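Local coordinates for 6b protein (PDB 3AQ2), which disturbs plant cell proliferation and, with its ADP-ribosylation-type fold, is probably a toxin-like protein acting on the microRNA machinery of the host, at residues Glu53-Tyr58 and Glu186-Asp191; Arg64-Tyr69 and Leu135-Ser140; Gln141-Ile146 and Tyr159-Asn164. All blocks are in the same frame, centred on the assembly; numbering follows the deposited sequence.

All three contacts belong to one compact chain of the RolB/RolC family, and along the sequence the loop closed by interaction 1 encloses interactions 2 and 3, which follow one another. Interaction 2 lies near the core of the chain, in the mixed sheet; interaction 3 belongs to the antiparallel sheet, its centre about 12 Å away, and M139 packs on Y159 between them. Interaction 1 joins two loops, with its centre about 17 Å from that of interaction 2 and about 14 Å from that of interaction 3. E57 reaches both, bonding to S140 and R161, so the peripheral loops are tied to strand 154-161 and to the loop that follows strand 133-137.

Interaction 1: Glu53-Tyr58 and Glu186-Asp191; sequences EYDDEY and EFQLSD
E186 and D55 bury the largest areas here, yet their carboxylates do not pair; it is CB of D55 that rests against E186, 3.4 Å from its carbonyl O and 3.8 Å from OE2. The two carboxylates are probably both charged, D55 OD2 and E186 OE2 lying 4.7 Å apart. One water donates to both of these oxygens, while S47 and V48 take up the two oxygens of E186, and N45 gives D55 OD2 a further donor. Such a set of donors would be expected to ease the repulsion. D55 holds its CG between its own backbone N and carbonyl carbon (chi1 72°), and OD1 receives the E57 N-H at 3.0 Å from above the carboxylate plane, closing an Asx turn. Within that turn D56 makes two bonds to E186: D56 N gives to E186 O at 2.9 Å, and E186 N returns a nearly straight bond to D56 OD2 at 2.7 Å, arriving on the anti side of the carboxylate. A second water donates to D55 OD2 and E57 OE1 (2.7 Å) and accepts from N and NE2 of Q188. E57 also forms a salt bridge with R161 through OE1 and a hydrogen bond with S140 through OE2; Q188 NE2 reaches H194. The contact thus joins the loop between strands 41-43 and 58-60 to the loop between strands 154-161 and 192-194, toward the edge of the molecule.

Interaction 2: Arg64-Tyr69 and Leu135-Ser140; sequences RLTYVY and LAILMS
T66 places OG1 in the crowded position between its backbone N and carbonyl carbon (chi1 54°), which sets OG1 against M139, whose chain bends at chi3 (-58°) and brings CE to 3.6 Å from T66 CG2. The two side chains cross at about a right angle, and the meeting is tight: OG1 lies 3.2 Å from M139 CG and 3.3 Å from its SD. A water bridges this end, donating to the carbonyl O of R64, accepting from M139 N at 3.0 Å, and lying within bonding distance of T66 OG1. Further on, the backbones pair as antiparallel strands, with T66 opposite I137 and V68 opposite L135 as hydrogen-bonded pairs and Y67 opposite A136 as the non-hydrogen-bonded pair between them. These are strands 66-70 and 133-137 of the central mixed sheet, where 66-70 is one of the two outermost strands, though Y67 also bonds to T96 of strand 93-96; their short segments run 149° apart. I137 N reaches T66 O at 2.8 Å in one of four straight backbone bonds. On the face bearing T66, V68 CG2 touches I137 CD1 (4.0 Å), and L84 packs on V68, L135 and I137. The other face carries Y67 and A136, with CE2 of the ring 3.8 Å from A136 CB. L27 of helix 20-38 meets both residues. Just beyond the paired strands, L65 CD2 meets L138 CG at 4.0 Å; R31 of the same helix touches L65 and F34 touches L138.

Interaction 3: Gln141-Ile146 and Tyr159-Asn164; sequences QLFIRI and YARQGN
F143 offers one ring face to R161, whose CB sits almost squarely over the centre, 3.6 Å from the centroid and 7° off the normal, a clear CH-pi contact. R161 CG is anti to the backbone N (chi1 -177°), and the chain runs on extended from CG to NE, crossing the ring obliquely, with CD 3.9 Å from F143 CE1. L142 flanks the same arginine, its CD1 4.0 Å from NH2. On the same face of the sheet, the Y159 ring crosses the aliphatic part of R145 at a slant: CE2 is 3.7 Å from R145 CD, and NH1 makes a weak, bent bond to the hydroxyl. The guanidinium and ring planes are 71° apart. The stronger polar partner of R145 is T148, which is bonded to NH2. Around A160, I146 CG2 meets its CB at 3.9 Å. Beneath these side chains, I144 and A160 form a hydrogen-bonded antiparallel pair, I144 N to A160 O and A160 N to I144 O each 2.9 Å. At the end of the pairing a water donates to L142 O and Q162 OE1 and accepts from Q162 N, joining the two backbones. Farther out, E57 and the carbonyl of Q188 hold the tip of R161, while Y195 packs on F143. The arrangement is a beta hairpin of strands 143-151 and 154-161, the latter also pairing with strand 93-96 in a three-stranded antiparallel sheet, within a protein assigned to the ADP-ribosyl clan.

Interaction 1: Glu53-Tyr58 and Glu186-Asp191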
loop_
_atom_site.group_PDB
_atom_site.type_symbol
_atom_site.label_atom_id
_atom_site.label_comp_id
_atom_site.label_asym_id
_atom_site.label_seq_id
_atom_site.Cartn_x
_atom_site.Cartn_y
_atom_site.Cartn_z
ATOM N N GLU A 53 -3.802 -15.517 -19.117
ATOM C CA GLU A 53 -4.151 -15.962 -17.760
ATOM C C GLU A 53 -3.486 -15.041 -16.759
ATOM O O GLU A 53 -2.568 -14.303 -17.107
ATOM C CB GLU A 53 -3.637 -17.372 -17.485
ATOM C CG GLU A 53 -4.212 -18.491 -18.351
ATOM C CD GLU A 53 -3.762 -19.877 -17.890
ATOM O OE1 GLU A 53 -2.757 -19.981 -17.148
ATOM O OE2 GLU A 53 -4.413 -20.875 -18.275
ATOM N N TYR A 54 -3.933 -15.097 -15.506
ATOM C CA TYR A 54 -3.307 -14.294 -14.460
ATOM C C TYR A 54 -2.056 -14.977 -13.916
ATOM O O TYR A 54 -1.931 -16.202 -13.992
ATOM C CB TYR A 54 -4.270 -14.074 -13.300
ATOM C CG TYR A 54 -5.458 -13.198 -13.610
ATOM C CD1 TYR A 54 -6.739 -13.744 -13.682
ATOM C CD2 TYR A 54 -5.306 -11.826 -13.803
ATOM C CE1 TYR A 54 -7.846 -12.945 -13.948
ATOM C CE2 TYR A 54 -6.406 -11.014 -14.071
ATOM C CZ TYR A 54 -7.671 -11.578 -14.138
ATOM O OH TYR A 54 -8.764 -10.774 -14.387
ATOM N N ASP A 55 -1.144 -14.186 -13.353
ATOM C CA ASP A 55 -0.025 -14.767 -12.592
ATOM C C ASP A 55 -0.514 -15.271 -11.226
ATOM O O ASP A 55 -1.725 -15.379 -10.999
ATOM C CB ASP A 55 1.194 -13.818 -12.518
ATOM C CG ASP A 55 0.984 -12.608 -11.598
ATOM O OD1 ASP A 55 0.017 -12.565 -10.795
ATOM O OD2 ASP A 55 1.834 -11.691 -11.673
ATOM N N ASP A 56 0.408 -15.591 -10.323
ATOM C CA ASP A 56 0.010 -16.252 -9.078
ATOM C C ASP A 56 -0.388 -15.306 -7.934
ATOM O O ASP A 56 -0.822 -15.774 -6.881
ATOM C CB ASP A 56 1.098 -17.218 -8.605
ATOM C CG ASP A 56 1.272 -18.397 -9.539
ATOM O OD1 ASP A 56 0.248 -18.978 -9.963
ATOM O OD2 ASP A 56 2.431 -18.752 -9.852
ATOM N N GLU A 57 -0.255 -13.998 -8.136
ATOM C CA GLU A 57 -0.496 -13.042 -7.041
ATOM C C GLU A 57 -1.974 -12.675 -6.945
ATOM O O GLU A 57 -2.592 -12.325 -7.954
ATOM C CB GLU A 57 0.359 -11.783 -7.210
ATOM C CG GLU A 57 0.356 -10.902 -5.965
ATOM C CD GLU A 57 1.436 -9.818 -5.966
ATOM O OE1 GLU A 57 2.120 -9.631 -6.994
ATOM O OE2 GLU A 57 1.595 -9.167 -4.912
ATOM N N TYR A 58 -2.540 -12.750 -5.740
ATOM C CA TYR A 58 -3.956 -12.425 -5.556
ATOM C C TYR A 58 -4.172 -11.581 -4.310
ATOM O O TYR A 58 -3.462 -11.749 -3.317
ATOM C CB TYR A 58 -4.808 -13.704 -5.499
ATOM C CG TYR A 58 -4.471 -14.620 -4.336
ATOM C CD1 TYR A 58 -5.035 -14.408 -3.084
ATOM C CD2 TYR A 58 -3.602 -15.703 -4.494
ATOM C CE1 TYR A 58 -4.743 -15.232 -2.002
ATOM C CE2 TYR A 58 -3.297 -16.543 -3.404
ATOM C CZ TYR A 58 -3.874 -16.287 -2.165
ATOM O OH TYR A 58 -3.607 -17.083 -1.063
ATOM N N GLU A 186 4.771 -17.379 -9.838
ATOM C CA GLU A 186 5.037 -16.299 -10.773
ATOM C C GLU A 186 4.428 -15.012 -10.265
ATOM O O GLU A 186 3.221 -14.929 -10.065
ATOM C CB GLU A 186 4.479 -16.591 -12.167
ATOM C CG GLU A 186 4.940 -15.533 -13.166
ATOM C CD GLU A 186 4.070 -15.425 -14.399
ATOM O OE1 GLU A 186 3.449 -16.433 -14.797
ATOM O OE2 GLU A 186 4.026 -14.306 -14.957
ATOM N N PHE A 187 5.279 -14.017 -10.073
ATOM C CA PHE A 187 4.827 -12.694 -9.674
ATOM C C PHE A 187 5.868 -11.645 -10.050
ATOM O O PHE A 187 7.015 -11.973 -10.374
ATOM C CB PHE A 187 4.487 -12.660 -8.169
ATOM C CG PHE A 187 5.621 -13.086 -7.274
ATOM C CD1 PHE A 187 6.638 -12.186 -6.937
ATOM C CD2 PHE A 187 5.661 -14.373 -6.746
ATOM C CE1 PHE A 187 7.693 -12.574 -6.101
ATOM C CE2 PHE A 187 6.704 -14.768 -5.901
ATOM C CZ PHE A 187 7.720 -13.870 -5.582
ATOM N N GLN A 188 5.461 -10.382 -10.010
ATOM C CA GLN A 188 6.329 -9.288 -10.444
ATOM C C GLN A 188 7.400 -8.954 -9.427
ATOM O O GLN A 188 7.135 -8.912 -8.231
ATOM C CB GLN A 188 5.506 -8.028 -10.665
ATOM C CG GLN A 188 4.515 -8.119 -11.771
ATOM C CD GLN A 188 3.590 -6.940 -11.718
ATOM O OE1 GLN A 188 3.849 -5.911 -12.343
ATOM N NE2 GLN A 188 2.517 -7.066 -10.938
ATOM N N LEU A 189 8.602 -8.691 -9.931
ATOM C CA LEU A 189 9.700 -8.188 -9.125
ATOM C C LEU A 189 10.297 -6.990 -9.843
ATOM O O LEU A 189 11.020 -7.138 -10.835
ATOM C CB LEU A 189 10.766 -9.261 -8.917
ATOM C CG LEU A 189 10.548 -10.296 -7.816
ATOM C CD1 LEU A 189 11.584 -11.407 -7.964
ATOM C CD2 LEU A 189 10.648 -9.655 -6.441
ATOM N N SER A 190 9.986 -5.806 -9.330
ATOM C CA SER A 190 10.383 -4.545 -9.951
ATOM C C SER A 190 10.244 -3.429 -8.924
ATOM O O SER A 190 9.562 -3.580 -7.902
ATOM C CB SER A 190 9.482 -4.227 -11.147
ATOM O OG SER A 190 9.987 -3.114 -11.872
ATOM N N ASP A 191 10.872 -2.290 -9.194
ATOM C CA ASP A 191 10.690 -1.142 -8.297
ATOM C C ASP A 191 9.377 -0.398 -8.550
ATOM O O ASP A 191 8.973 0.456 -7.756
ATOM C CB ASP A 191 11.897 -0.220 -8.355
ATOM C CG ASP A 191 13.130 -0.872 -7.764
ATOM O OD1 ASP A 191 13.094 -1.261 -6.572
ATOM O OD2 ASP A 191 14.131 -1.006 -8.495
HETATM O O HOH W 1 2.572 -9.879 -9.680
HETATM O O HOH W 2 4.180 -12.029 -13.300
#

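Interaction 2: Arg64-Tyr69 and Leu135-Ser140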
loop_
_atom_site.group_PDB
_atom_site.type_symbol
_atom_site.label_atom_id
_atom_site.label_comp_id
_atom_site.label_asym_id
_atom_site.label_seq_id
_atom_site.Cartn_x
_atom_site.Cartn_y
_atom_site.Cartn_z
ATOM N N ARG A 64 -8.723 -5.376 6.289
ATOM C CA ARG A 64 -8.712 -3.923 6.332
ATOM C C ARG A 64 -7.668 -3.388 5.362
ATOM O O ARG A 64 -6.735 -4.100 4.976
ATOM C CB ARG A 64 -8.417 -3.436 7.752
ATOM C CG ARG A 64 -9.470 -3.862 8.753
ATOM C CD ARG A 64 -9.120 -3.427 10.164
ATOM N NE ARG A 64 -7.875 -4.037 10.625
ATOM C CZ ARG A 64 -7.387 -3.908 11.856
ATOM N NH1 ARG A 64 -8.043 -3.199 12.770
ATOM N NH2 ARG A 64 -6.246 -4.500 12.173
ATOM N N LEU A 65 -7.830 -2.127 4.984
ATOM C CA LEU A 65 -6.822 -1.434 4.200
ATOM C C LEU A 65 -5.511 -1.315 4.965
ATOM O O LEU A 65 -5.498 -1.176 6.203
ATOM C CB LEU A 65 -7.309 -0.031 3.840
ATOM C CG LEU A 65 -8.557 0.083 2.963
ATOM C CD1 LEU A 65 -8.965 1.543 2.852
ATOM C CD2 LEU A 65 -8.317 -0.517 1.568
ATOM N N THR A 66 -4.413 -1.364 4.225
ATOM C CA THR A 66 -3.107 -0.935 4.748
ATOM C C THR A 66 -2.552 0.160 3.843
ATOM O O THR A 66 -3.092 0.412 2.750
ATOM C CB THR A 66 -2.112 -2.104 4.921
ATOM O OG1 THR A 66 -1.983 -2.820 3.686
ATOM C CG2 THR A 66 -2.604 -3.065 6.027
ATOM N N TYR A 67 -1.476 0.795 4.289
ATOM C CA TYR A 67 -1.018 2.049 3.684
ATOM C C TYR A 67 0.429 1.976 3.247
ATOM O O TYR A 67 1.288 1.485 3.989
ATOM C CB TYR A 67 -1.259 3.221 4.661
ATOM C CG TYR A 67 -2.720 3.280 5.056
ATOM C CD1 TYR A 67 -3.190 2.634 6.201
ATOM C CD2 TYR A 67 -3.641 3.938 4.246
ATOM C CE1 TYR A 67 -4.552 2.661 6.528
ATOM C CE2 TYR A 67 -4.994 3.969 4.566
ATOM C CZ TYR A 67 -5.441 3.330 5.698
ATOM O OH TYR A 67 -6.783 3.376 6.022
ATOM N N VAL A 68 0.686 2.445 2.029
ATOM C CA VAL A 68 2.055 2.598 1.533
ATOM C C VAL A 68 2.273 4.101 1.387
ATOM O O VAL A 68 1.627 4.758 0.579
ATOM C CB VAL A 68 2.308 1.852 0.196
ATOM C CG1 VAL A 68 3.703 2.149 -0.323
ATOM C CG2 VAL A 68 2.120 0.341 0.390
ATOM N N TYR A 69 3.167 4.639 2.214
ATOM C CA TYR A 69 3.409 6.076 2.248
ATOM C C TYR A 69 4.336 6.525 1.119
ATOM O O TYR A 69 5.316 5.843 0.790
ATOM C CB TYR A 69 3.908 6.485 3.641
ATOM C CG TYR A 69 2.798 6.323 4.652
ATOM C CD1 TYR A 69 2.673 5.154 5.419
ATOM C CD2 TYR A 69 1.813 7.306 4.776
ATOM C CE1 TYR A 69 1.617 5.001 6.324
ATOM C CE2 TYR A 69 0.754 7.160 5.678
ATOM C CZ TYR A 69 0.660 6.018 6.444
ATOM O OH TYR A 69 -0.407 5.901 7.311
ATOM N N LEU A 135 -0.858 5.677 -0.504
ATOM C CA LEU A 135 -1.645 4.754 -1.308
ATOM C C LEU A 135 -2.305 3.788 -0.326
ATOM O O LEU A 135 -1.632 3.199 0.518
ATOM C CB LEU A 135 -0.719 3.976 -2.258
ATOM C CG LEU A 135 0.118 4.839 -3.216
ATOM C CD1 LEU A 135 1.148 3.985 -3.944
ATOM C CD2 LEU A 135 -0.792 5.562 -4.188
ATOM N N ALA A 136 -3.621 3.648 -0.412
ATOM C CA ALA A 136 -4.346 2.673 0.397
ATOM C C ALA A 136 -4.563 1.415 -0.435
ATOM O O ALA A 136 -5.071 1.479 -1.564
ATOM C CB ALA A 136 -5.669 3.269 0.877
ATOM N N ILE A 137 -4.168 0.269 0.122
ATOM C CA ILE A 137 -4.222 -0.988 -0.610
ATOM C C ILE A 137 -4.840 -2.107 0.204
ATOM O O ILE A 137 -4.909 -2.031 1.439
ATOM C CB ILE A 137 -2.807 -1.465 -1.051
ATOM C CG1 ILE A 137 -1.898 -1.711 0.175
ATOM C CG2 ILE A 137 -2.194 -0.496 -2.095
ATOM C CD1 ILE A 137 -0.643 -2.532 -0.174
ATOM N N LEU A 138 -5.311 -3.125 -0.508
ATOM C CA LEU A 138 -5.548 -4.433 0.080
ATOM C C LEU A 138 -4.362 -5.297 -0.328
ATOM O O LEU A 138 -3.951 -5.310 -1.499
ATOM C CB LEU A 138 -6.869 -5.011 -0.423
ATOM C CG LEU A 138 -8.062 -4.263 0.177
ATOM C CD1 LEU A 138 -9.307 -4.497 -0.653
ATOM C CD2 LEU A 138 -8.304 -4.666 1.637
ATOM N N MET A 139 -3.768 -5.972 0.653
ATOM C CA MET A 139 -2.529 -6.713 0.420
ATOM C C MET A 139 -2.776 -8.090 -0.198
ATOM O O MET A 139 -3.778 -8.759 0.099
ATOM C CB MET A 139 -1.769 -6.887 1.734
ATOM C CG MET A 139 -1.196 -5.578 2.242
ATOM S SD MET A 139 -0.401 -5.766 3.847
ATOM C CE MET A 139 -1.776 -6.390 4.810
ATOM N N SER A 140 -1.850 -8.483 -1.069
ATOM C CA SER A 140 -1.843 -9.812 -1.660
ATOM C C SER A 140 -1.262 -10.843 -0.686
ATOM O O SER A 140 -0.792 -10.493 0.401
ATOM C CB SER A 140 -0.996 -9.797 -2.926
ATOM O OG SER A 140 0.371 -9.723 -2.566
HETATM O O HOH W 3 -4.453 -4.744 3.287
#

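Interaction 3: Gln141-Ile146 and Tyr159-Asn164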
loop_
_atom_site.group_PDB
_atom_site.type_symbol
_atom_site.label_atom_id
_atom_site.label_comp_id
_atom_site.label_asym_id
_atom_site.label_seq_id
_atom_site.Cartn_x
_atom_site.Cartn_y
_atom_site.Cartn_z
ATOM N N GLN A 141 -1.259 -12.108 -1.090
ATOM C CA GLN A 141 -0.737 -13.159 -0.221
ATOM C C GLN A 141 0.790 -13.066 -0.091
ATOM O O GLN A 141 1.381 -13.724 0.767
ATOM C CB GLN A 141 -1.188 -14.553 -0.678
ATOM C CG GLN A 141 -0.272 -15.237 -1.704
ATOM C CD GLN A 141 -0.476 -14.770 -3.153
ATOM O OE1 GLN A 141 -0.894 -13.643 -3.423
ATOM N NE2 GLN A 141 -0.145 -15.650 -4.088
ATOM N N LEU A 142 1.416 -12.240 -0.928
ATOM C CA LEU A 142 2.875 -12.078 -0.883
ATOM C C LEU A 142 3.345 -11.107 0.197
ATOM O O LEU A 142 4.553 -10.976 0.436
ATOM C CB LEU A 142 3.429 -11.682 -2.252
ATOM C CG LEU A 142 3.123 -12.642 -3.399
ATOM C CD1 LEU A 142 3.726 -12.096 -4.669
ATOM C CD2 LEU A 142 3.648 -14.048 -3.123
ATOM N N PHE A 143 2.411 -10.408 0.836
ATOM C CA PHE A 143 2.772 -9.570 1.978
ATOM C C PHE A 143 2.819 -10.444 3.231
ATOM O O PHE A 143 1.850 -11.158 3.540
ATOM C CB PHE A 143 1.738 -8.460 2.174
ATOM C CG PHE A 143 1.891 -7.295 1.216
ATOM C CD1 PHE A 143 1.337 -7.355 -0.067
ATOM C CD2 PHE A 143 2.571 -6.136 1.598
ATOM C CE1 PHE A 143 1.460 -6.271 -0.952
ATOM C CE2 PHE A 143 2.699 -5.056 0.726
ATOM C CZ PHE A 143 2.126 -5.122 -0.556
ATOM N N ILE A 144 3.932 -10.385 3.953
ATOM C CA ILE A 144 4.066 -11.097 5.213
ATOM C C ILE A 144 4.140 -10.071 6.333
ATOM O O ILE A 144 4.679 -8.978 6.127
ATOM C CB ILE A 144 5.323 -12.008 5.228
ATOM C CG1 ILE A 144 6.596 -11.201 4.928
ATOM C CG2 ILE A 144 5.148 -13.175 4.236
ATOM C CD1 ILE A 144 7.891 -11.916 5.308
ATOM N N ARG A 145 3.581 -10.396 7.498
ATOM C CA ARG A 145 3.693 -9.500 8.653
ATOM C C ARG A 145 5.107 -9.557 9.209
ATOM O O ARG A 145 5.621 -10.645 9.459
ATOM C CB ARG A 145 2.702 -9.900 9.742
ATOM C CG ARG A 145 2.675 -8.895 10.882
ATOM C CD ARG A 145 1.267 -8.652 11.281
ATOM N NE ARG A 145 1.168 -7.982 12.567
ATOM C CZ ARG A 145 0.009 -7.628 13.099
ATOM N NH1 ARG A 145 -1.113 -7.846 12.417
ATOM N NH2 ARG A 145 -0.026 -7.051 14.282
ATOM N N ILE A 146 5.716 -8.388 9.411
ATOM C CA ILE A 146 7.107 -8.285 9.870
ATOM C C ILE A 146 7.271 -7.748 11.294
ATOM O O ILE A 146 8.288 -8.005 11.946
ATOM C CB ILE A 146 7.972 -7.441 8.890
ATOM C CG1 ILE A 146 7.445 -5.995 8.792
ATOM C CG2 ILE A 146 8.018 -8.113 7.527
ATOM C CD1 ILE A 146 8.399 -5.005 8.056
ATOM N N TYR A 159 3.962 -4.819 7.301
ATOM C CA TYR A 159 3.955 -5.911 6.321
ATOM C C TYR A 159 4.952 -5.619 5.233
ATOM O O TYR A 159 5.192 -4.461 4.906
ATOM C CB TYR A 159 2.570 -6.069 5.683
ATOM C CG TYR A 159 1.464 -6.311 6.688
ATOM C CD1 TYR A 159 0.865 -5.245 7.354
ATOM C CD2 TYR A 159 1.015 -7.600 6.954
ATOM C CE1 TYR A 159 -0.152 -5.451 8.288
ATOM C CE2 TYR A 159 -0.011 -7.823 7.892
ATOM C CZ TYR A 159 -0.581 -6.743 8.541
ATOM O OH TYR A 159 -1.589 -6.966 9.458
ATOM N N ALA A 160 5.520 -6.669 4.651
ATOM C CA ALA A 160 6.424 -6.474 3.528
ATOM C C ALA A 160 6.154 -7.481 2.430
ATOM O O ALA A 160 5.975 -8.674 2.718
ATOM C CB ALA A 160 7.856 -6.593 3.991
ATOM N N ARG A 161 6.101 -6.977 1.195
ATOM C CA ARG A 161 6.117 -7.799 -0.015
ATOM C C ARG A 161 7.555 -7.847 -0.507
ATOM O O ARG A 161 8.154 -6.801 -0.817
ATOM C CB ARG A 161 5.225 -7.172 -1.088
ATOM C CG ARG A 161 5.117 -7.981 -2.369
ATOM C CD ARG A 161 4.321 -7.178 -3.412
ATOM N NE ARG A 161 4.115 -7.937 -4.647
ATOM C CZ ARG A 161 5.047 -8.087 -5.594
ATOM N NH1 ARG A 161 6.253 -7.539 -5.438
ATOM N NH2 ARG A 161 4.779 -8.785 -6.695
ATOM N N GLN A 162 8.117 -9.054 -0.573
ATOM C CA GLN A 162 9.516 -9.238 -0.983
ATOM C C GLN A 162 10.495 -8.429 -0.100
ATOM O O GLN A 162 10.230 -8.239 1.083
ATOM C CB GLN A 162 9.668 -8.969 -2.489
ATOM C CG GLN A 162 8.851 -9.951 -3.342
ATOM C CD GLN A 162 9.353 -11.397 -3.223
ATOM O OE1 GLN A 162 8.720 -12.247 -2.583
ATOM N NE2 GLN A 162 10.500 -11.672 -3.820
ATOM N N GLY A 163 11.630 -7.986 -0.645
ATOM C CA GLY A 163 12.585 -7.196 0.139
ATOM C C GLY A 163 13.439 -7.961 1.151
ATOM O O GLY A 163 14.110 -7.336 1.977
ATOM N N ASN A 164 13.417 -9.293 1.115
ATOM C CA ASN A 164 14.286 -10.095 2.014
ATOM C C ASN A 164 14.014 -9.910 3.528
ATOM O O ASN A 164 14.882 -10.176 4.374
ATOM C CB ASN A 164 15.778 -9.827 1.733
ATOM C CG ASN A 164 16.237 -10.306 0.359
ATOM O OD1 ASN A 164 15.729 -11.285 -0.192
ATOM N ND2 ASN A 164 17.235 -9.616 -0.188
HETATM O O HOH W 4 6.958 -11.709 -0.364
#